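Local coordinates for polyamine aminopropyltransferase (PDB 1JQ3), which catalyses the transfer of an aminopropyl group from decarboxylated S-adenosylmethionine to putrescine, yielding spermidine and S-methyl-5'-thioadenosine, at residues A[43-48]-A[121-126]. Numbering follows the deposited sequence.
With AAT (S-adenosyl-1,8-diamino-3-thiooctane), chain E.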
ATOM      1  N   SER A  43      11.955  -1.378  22.893  1.00 14.54           N
ATOM      2  CA  SER A  43      12.944  -1.190  23.952  1.00 15.17           C
ATOM      3  C   SER A  43      13.035   0.313  24.168  1.00 17.15           C
ATOM      4  O   SER A  43      12.282   1.080  23.569  1.00 16.15           O
ATOM      5  CB  SER A  43      14.316  -1.713  23.524  1.00 16.97           C
ATOM      6  OG  SER A  43      14.882  -0.893  22.504  1.00 16.94           O
ATOM      7  N   ASP A  44      13.973   0.735  25.010  1.00 17.63           N
ATOM      8  CA  ASP A  44      14.187   2.157  25.267  1.00 22.78           C
ATOM      9  C   ASP A  44      14.866   2.791  24.062  1.00 20.57           C
ATOM     10  O   ASP A  44      14.914   4.011  23.927  1.00 21.37           O
ATOM     11  CB  ASP A  44      15.083   2.346  26.499  1.00 22.38           C
ATOM     12  CG  ASP A  44      14.322   2.198  27.801  1.00 30.01           C
ATOM     13  OD1 ASP A  44      13.088   2.408  27.811  1.00 31.50           O
ATOM     14  OD2 ASP A  44      14.962   1.883  28.825  1.00 34.36           O
ATOM     15  N   ILE A  45      15.339   1.946  23.153  1.00 16.21           N
ATOM     16  CA  ILE A  45      16.061   2.428  21.986  1.00 17.81           C
ATOM     17  C   ILE A  45      15.319   2.395  20.652  1.00 15.99           C
ATOM     18  O   ILE A  45      15.373   3.360  19.887  1.00 15.10           O
ATOM     19  CB  ILE A  45      17.391   1.636  21.840  1.00 19.96           C
ATOM     20  CG1 ILE A  45      18.314   1.955  23.028  1.00 20.34           C
ATOM     21  CG2 ILE A  45      18.104   1.971  20.535  1.00 21.80           C
ATOM     22  CD1 ILE A  45      19.415   0.940  23.230  1.00 22.77           C
ATOM     23  N   GLN A  46      14.596   1.313  20.393  1.00 15.24           N
ATOM     24  CA  GLN A  46      13.938   1.169  19.092  1.00 14.05           C
ATOM     25  C   GLN A  46      12.852   0.110  19.119  1.00 11.10           C
ATOM     26  O   GLN A  46      12.682  -0.602  20.108  1.00 14.13           O
ATOM     27  CB  GLN A  46      15.002   0.757  18.070  1.00 11.52           C
ATOM     28  CG  GLN A  46      15.658  -0.567  18.448  1.00 12.17           C
ATOM     29  CD  GLN A  46      17.086  -0.723  17.950  1.00 13.25           C
ATOM     30  OE1 GLN A  46      17.872  -1.472  18.538  1.00 18.72           O
ATOM     31  NE2 GLN A  46      17.417  -0.066  16.851  1.00 11.14           N
ATOM     32  N   ARG A  47      12.163  -0.026  17.988  1.00 13.97           N
ATOM     33  CA  ARG A  47      11.087  -0.994  17.849  1.00 10.75           C
ATOM     34  C   ARG A  47      11.539  -2.206  17.044  1.00 12.16           C
ATOM     35  O   ARG A  47      12.180  -2.061  16.009  1.00 11.63           O
ATOM     36  CB  ARG A  47       9.881  -0.343  17.165  1.00 10.92           C
ATOM     37  CG  ARG A  47       8.737  -1.318  16.975  1.00  8.69           C
ATOM     38  CD  ARG A  47       7.463  -0.683  16.440  1.00 10.38           C
ATOM     39  NE  ARG A  47       6.615  -1.780  15.983  1.00 12.35           N
ATOM     40  CZ  ARG A  47       5.308  -1.883  16.170  1.00 14.59           C
ATOM     41  NH1 ARG A  47       4.626  -0.924  16.805  1.00 12.16           N
ATOM     42  NH2 ARG A  47       4.698  -3.009  15.800  1.00 12.21           N
ATOM     43  N   ILE A  48      11.227  -3.396  17.551  1.00 10.55           N
ATOM     44  CA  ILE A  48      11.578  -4.653  16.895  1.00 10.51           C
ATOM     45  C   ILE A  48      10.312  -5.324  16.345  1.00  9.71           C
ATOM     46  O   ILE A  48       9.307  -5.398  17.039  1.00 13.80           O
ATOM     47  CB  ILE A  48      12.157  -5.654  17.930  1.00 11.53           C
ATOM     48  CG1 ILE A  48      13.477  -5.144  18.509  1.00 13.16           C
ATOM     49  CG2 ILE A  48      12.342  -7.064  17.305  1.00 14.47           C
ATOM     50  CD1 ILE A  48      13.906  -5.926  19.761  1.00 12.82           C
ATOM     51  N   GLU A 121      26.493  -5.223  21.343  1.00 14.33           N
ATOM     52  CA  GLU A 121      25.201  -4.745  20.860  1.00 14.66           C
ATOM     53  C   GLU A 121      24.643  -3.738  21.863  1.00 16.30           C
ATOM     54  O   GLU A 121      24.633  -3.988  23.062  1.00 17.15           O
ATOM     55  CB  GLU A 121      24.259  -5.954  20.684  1.00 16.81           C
ATOM     56  CG  GLU A 121      22.758  -5.642  20.545  1.00 16.67           C
ATOM     57  CD  GLU A 121      22.424  -4.789  19.349  1.00 22.29           C
ATOM     58  OE1 GLU A 121      22.930  -5.082  18.235  1.00 18.83           O
ATOM     59  OE2 GLU A 121      21.647  -3.812  19.522  1.00 16.89           O
ATOM     60  N   VAL A 122      24.115  -2.629  21.365  1.00 13.18           N
ATOM     61  CA  VAL A 122      23.601  -1.584  22.250  1.00 14.46           C
ATOM     62  C   VAL A 122      22.254  -1.903  22.892  1.00 15.58           C
ATOM     63  O   VAL A 122      21.975  -1.493  24.022  1.00 13.87           O
ATOM     64  CB  VAL A 122      23.506  -0.234  21.490  1.00 16.70           C
ATOM     65  CG1 VAL A 122      22.372  -0.262  20.477  1.00 20.09           C
ATOM     66  CG2 VAL A 122      23.368   0.929  22.465  1.00 17.07           C
ATOM     67  N   ASP A 123      21.453  -2.704  22.206  1.00 15.98           N
ATOM     68  CA  ASP A 123      20.116  -3.011  22.688  1.00 13.82           C
ATOM     69  C   ASP A 123      19.942  -4.433  23.185  1.00 15.63           C
ATOM     70  O   ASP A 123      19.888  -5.376  22.397  1.00 16.09           O
ATOM     71  CB  ASP A 123      19.125  -2.712  21.563  1.00 14.93           C
ATOM     72  CG  ASP A 123      17.692  -2.630  22.033  1.00 19.87           C
ATOM     73  OD1 ASP A 123      17.387  -3.033  23.173  1.00 16.86           O
ATOM     74  OD2 ASP A 123      16.853  -2.172  21.229  1.00 14.85           O
ATOM     75  N   GLY A 124      19.807  -4.571  24.500  1.00 15.65           N
ATOM     76  CA  GLY A 124      19.621  -5.883  25.095  1.00 13.03           C
ATOM     77  C   GLY A 124      18.398  -6.614  24.584  1.00 13.30           C
ATOM     78  O   GLY A 124      18.375  -7.846  24.554  1.00 13.46           O
ATOM     79  N   LEU A 125      17.347  -5.868  24.246  1.00 12.88           N
ATOM     80  CA  LEU A 125      16.131  -6.502  23.738  1.00 11.42           C
ATOM     81  C   LEU A 125      16.381  -7.156  22.376  1.00 12.14           C
ATOM     82  O   LEU A 125      15.725  -8.143  22.032  1.00 12.93           O
ATOM     83  CB  LEU A 125      14.984  -5.477  23.645  1.00 12.56           C
ATOM     84  CG  LEU A 125      13.611  -6.096  23.350  1.00 13.26           C
ATOM     85  CD1 LEU A 125      13.225  -7.067  24.451  1.00 16.31           C
ATOM     86  CD2 LEU A 125      12.549  -5.006  23.209  1.00 14.85           C
ATOM     87  N   VAL A 126      17.315  -6.612  21.597  1.00  9.75           N
ATOM     88  CA  VAL A 126      17.617  -7.205  20.284  1.00 13.56           C
ATOM     89  C   VAL A 126      18.267  -8.575  20.508  1.00 15.45           C
ATOM     90  O   VAL A 126      17.898  -9.558  19.867  1.00 13.38           O
ATOM     91  CB  VAL A 126      18.511  -6.294  19.414  1.00 12.72           C
ATOM     92  CG1 VAL A 126      19.036  -7.057  18.172  1.00 17.33           C
ATOM     93  CG2 VAL A 126      17.714  -5.088  18.957  1.00 17.56           C
TER
HETATM   94  N   AAT E 800      23.197  -7.877  10.860  1.00 15.66           N
HETATM   95  CA  AAT E 800      22.397  -7.343   9.868  1.00 26.71           C
HETATM   96  CB  AAT E 800      21.569  -6.267  10.398  1.00 27.34           C
HETATM   97  CG  AAT E 800      22.375  -5.311  11.159  1.00 36.76           C
HETATM   98  SD  AAT E 800      21.714  -5.201  12.818  1.00 41.42           S
HETATM   99  C5' AAT E 800      22.436  -3.698  13.505  1.00 34.21           C
HETATM  100  C4' AAT E 800      22.452  -3.665  15.004  1.00 28.63           C
HETATM  101  O4' AAT E 800      23.312  -2.739  15.414  1.00 28.04           O
HETATM  102  C3' AAT E 800      21.156  -3.325  15.593  1.00 22.66           C
HETATM  103  O3' AAT E 800      20.805  -4.456  16.320  1.00 27.21           O
HETATM  104  C2' AAT E 800      21.425  -2.084  16.565  1.00 26.93           C
HETATM  105  O2' AAT E 800      20.728  -1.988  17.796  1.00 17.08           O
HETATM  106  C1' AAT E 800      22.944  -2.161  16.633  1.00 26.75           C
HETATM  107  N9  AAT E 800      23.647  -0.911  16.647  1.00 30.16           N
HETATM  108  C8  AAT E 800      23.231   0.369  16.417  1.00 32.61           C
HETATM  109  N7  AAT E 800      23.849   1.346  17.118  1.00 33.05           N
HETATM  110  C5  AAT E 800      24.699   0.698  17.864  1.00 29.85           C
HETATM  111  C6  AAT E 800      25.685   1.214  18.850  1.00 32.70           C
HETATM  112  N6  AAT E 800      25.843   2.571  19.128  1.00 33.29           N
HETATM  113  N1  AAT E 800      26.518   0.329  19.561  1.00 30.65           N
HETATM  114  C2  AAT E 800      26.332  -1.019  19.262  1.00 26.00           C
HETATM  115  N3  AAT E 800      25.440  -1.596  18.350  1.00 26.84           N
HETATM  116  C4  AAT E 800      24.616  -0.706  17.636  1.00 29.91           C
HETATM  117  C11 AAT E 800      22.320  -3.956  10.496  1.00 37.10           C
HETATM  118  C12 AAT E 800      22.600  -3.600   9.052  1.00 39.67           C
HETATM  119  C13 AAT E 800      21.338  -3.393   8.237  1.00 39.06           C
HETATM  120  C14 AAT E 800      21.165  -2.189   7.330  1.00 37.06           C
HETATM  121  C15 AAT E 800      19.913  -1.970   6.503  1.00 37.99           C
HETATM  122  N16 AAT E 800      19.514  -0.949   5.600  1.00 34.42           N
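Ser43 and Asp123 meet through a hydrogen bond that ties the turn between strands 36-42 and 47-53 of the amino-terminal antiparallel sheet to the N-cap of helix 124-133 in the Rossmann-like domain. Ser43 OG donates to Asp123 OD2 over 2.7 Å, on the syn side of the carboxylate and 30° out of its plane. With OG held between its own backbone N and carbonyl carbon (chi1 69°), the same oxygen also accepts from Ile45 N, an ST turn, and from Gln46 N, which makes the pair an ST motif, so three bonds grip it. Asp123 divides its work: OD1 caps the helix, taking Leu125 N at 3.0 Å from above the carboxylate plane, while OD2 faces the turn. The Gln46 amide lies nearly coplanar with this carboxylate, the planes 16° apart. Replacing Asp123 by alanine removes both oxygens, which would probably leave Leu125 N without its cap and Ser43 OG without its acceptor, costing the turn its hydrogen bond to the helix start. Apolar contacts flank the polar centre: Ile45 CD1 reaches Val122 CG2 at 4.0 Å, and Ile48 CD1, its side chain crossing that of Leu125 at a slant, meets Leu125 CG at 3.6 Å. Strand 59-62 adds Phe60 and Leu62 against Ile48. Gln46 and Glu121 both line the S-methyl-5'-thioadenosine site. Glu121 OE2 accepts from Asp123 N at 2.9 Å on its anti side, which helps fix the carboxylate's rotation, and Glu121 OE1 accepts from the ribose O3' of the bound S-adenosyl-1,8-diamino-3-thiooctane at 2.9 Å.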